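Side-chain contact in phage integrase (Pectobacterium atrosepticum, PDB 3JU0), which probably binds the arm-type sites of phage or island DNA through this N-terminal domain of a tyrosine recombinase family integrase: residues His27-Val30 with Lys36-Arg39. Sequence-based numbering, arbitrary orientation.
Sequences HLLV and KYWR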
loop_
_atom_site.group_PDB
_atom_site.type_symbol
_atom_site.label_atom_id
_atom_site.label_comp_id
_atom_site.label_asym_id
_atom_site.label_seq_id
_atom_site.Cartn_x
_atom_site.Cartn_y
_atom_site.Cartn_z
ATOM N N HIS A 27 -3.029 -4.513 -0.175
ATOM C CA HIS A 27 -2.869 -5.252 -1.430
ATOM C C HIS A 27 -2.027 -4.426 -2.372
ATOM O O HIS A 27 -1.887 -3.205 -2.244
ATOM C CB HIS A 27 -4.177 -5.598 -2.094
ATOM C CG HIS A 27 -5.080 -4.466 -2.438
ATOM N ND1 HIS A 27 -5.096 -3.823 -3.662
ATOM C CD2 HIS A 27 -6.090 -3.938 -1.732
ATOM C CE1 HIS A 27 -6.051 -2.898 -3.665
ATOM N NE2 HIS A 27 -6.681 -2.970 -2.516
ATOM N N LEU A 28 -1.449 -5.125 -3.348
ATOM C CA LEU A 28 -0.858 -4.486 -4.532
ATOM C C LEU A 28 -1.896 -4.521 -5.655
ATOM O O LEU A 28 -2.415 -5.559 -5.993
ATOM C CB LEU A 28 0.398 -5.255 -4.925
ATOM C CG LEU A 28 1.230 -4.674 -6.059
ATOM C CD1 LEU A 28 1.991 -3.493 -5.482
ATOM C CD2 LEU A 28 2.120 -5.720 -6.636
ATOM N N LEU A 29 -2.158 -3.379 -6.253
ATOM C CA LEU A 29 -2.971 -3.250 -7.435
ATOM C C LEU A 29 -2.049 -3.242 -8.626
ATOM O O LEU A 29 -1.179 -2.349 -8.761
ATOM C CB LEU A 29 -3.829 -1.977 -7.358
ATOM C CG LEU A 29 -4.830 -1.804 -8.503
ATOM C CD1 LEU A 29 -6.024 -2.860 -8.373
ATOM C CD2 LEU A 29 -5.361 -0.412 -8.458
ATOM N N VAL A 30 -2.221 -4.234 -9.498
ATOM C CA VAL A 30 -1.407 -4.372 -10.696
ATOM C C VAL A 30 -2.299 -3.899 -11.850
ATOM O O VAL A 30 -3.341 -4.521 -12.157
ATOM C CB VAL A 30 -0.981 -5.822 -10.933
ATOM C CG1 VAL A 30 -0.085 -5.973 -12.158
ATOM C CG2 VAL A 30 -0.240 -6.353 -9.721
ATOM N N LYS A 36 2.087 -0.321 -10.566
ATOM C CA LYS A 36 1.829 -1.200 -9.395
ATOM C C LYS A 36 1.645 -0.309 -8.146
ATOM O O LYS A 36 2.561 0.433 -7.825
ATOM C CB LYS A 36 2.983 -2.182 -9.253
ATOM C CG LYS A 36 3.044 -3.292 -10.285
ATOM C CD LYS A 36 4.247 -4.133 -10.178
ATOM C CE LYS A 36 4.155 -5.332 -11.108
ATOM N NZ LYS A 36 5.468 -6.100 -11.196
ATOM N N TYR A 37 0.423 -0.339 -7.593
ATOM C CA TYR A 37 -0.012 0.566 -6.568
ATOM C C TYR A 37 -0.208 -0.152 -5.257
ATOM O O TYR A 37 -0.905 -1.140 -5.221
ATOM C CB TYR A 37 -1.361 1.271 -6.921
ATOM C CG TYR A 37 -1.390 1.994 -8.224
ATOM C CD1 TYR A 37 -1.627 1.330 -9.407
ATOM C CD2 TYR A 37 -1.275 3.357 -8.280
ATOM C CE1 TYR A 37 -1.679 1.976 -10.618
ATOM C CE2 TYR A 37 -1.300 4.024 -9.500
ATOM C CZ TYR A 37 -1.454 3.356 -10.688
ATOM O OH TYR A 37 -1.553 4.049 -11.902
ATOM N N TRP A 38 0.354 0.367 -4.169
ATOM C CA TRP A 38 0.050 -0.177 -2.831
ATOM C C TRP A 38 -1.187 0.519 -2.289
ATOM O O TRP A 38 -1.292 1.749 -2.306
ATOM C CB TRP A 38 1.173 0.068 -1.869
ATOM C CG TRP A 38 2.470 -0.591 -2.233
ATOM C CD1 TRP A 38 3.587 0.018 -2.700
ATOM C CD2 TRP A 38 2.738 -1.981 -2.203
ATOM N NE1 TRP A 38 4.571 -0.917 -2.901
ATOM C CE2 TRP A 38 4.079 -2.159 -2.589
ATOM C CE3 TRP A 38 1.977 -3.105 -1.853
ATOM C CZ2 TRP A 38 4.670 -3.448 -2.706
ATOM C CZ3 TRP A 38 2.601 -4.377 -1.934
ATOM C CH2 TRP A 38 3.923 -4.509 -2.329
ATOM N N ARG A 39 -2.095 -0.294 -1.785
ATOM C CA ARG A 39 -3.379 0.197 -1.250
ATOM C C ARG A 39 -3.728 -0.471 0.051
ATOM O O ARG A 39 -3.486 -1.667 0.218
ATOM C CB ARG A 39 -4.523 -0.075 -2.225
ATOM C CG ARG A 39 -4.499 0.741 -3.482
ATOM C CD ARG A 39 -3.292 1.339 -3.813
ATOM N NE ARG A 39 -3.632 2.554 -4.553
ATOM C CZ ARG A 39 -2.823 3.575 -4.812
ATOM N NH1 ARG A 39 -1.473 3.719 -4.375
ATOM N NH2 ARG A 39 -3.414 4.470 -5.524
#
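Four backbone hydrogen bonds join His27-Val30 to Lys36-Arg39, neighbouring inner strands of the four-stranded antiparallel sheet of the arm-type binding domain. His27 and Arg39 exchange one pair; in the other, Leu29 N to Tyr37 O and Tyr37 N to Leu29 O are both 2.8 Å. CA-H groups of Leu28 and Lys36 also approach the carbonyls of Tyr37 and Leu29, Lys36 CA lying 3.3 Å from Leu29 O.

The apolar packing differs on the two faces. Beside Val30 and Lys36, Leu28 lays its CD1 methyl over the six-membered ring of Trp38, 3.5 Å from the centroid and 5° off the normal, an almost vertical CH-pi contact. Leu28 CB reaches Trp38 CZ3 at 3.8 Å. The indole continues onto Leu61 and Ala64 of helix 61-76 and gives its NE1 to Val59 O.

On the other face, Arg39 CB sits over the imidazole of His27, 3.8 Å from the ring centroid. The arginine then bends at a nearly eclipsed chi2 (18°), a modelled conformation to be read with caution. Its NH1 makes a bent bond to Trp38 O (2.9 Å) from above the carbonyl plane, and Tyr37 CB lies over the rim of one guanidinium face.

The hairpin thus pairs a side where Leu28 and Trp38 are buried, and Val8 and Ala11 carbonyls take up the Lys36 ammonium, with a partly exposed one carrying Arg39 and His27, whose charge is undetermined.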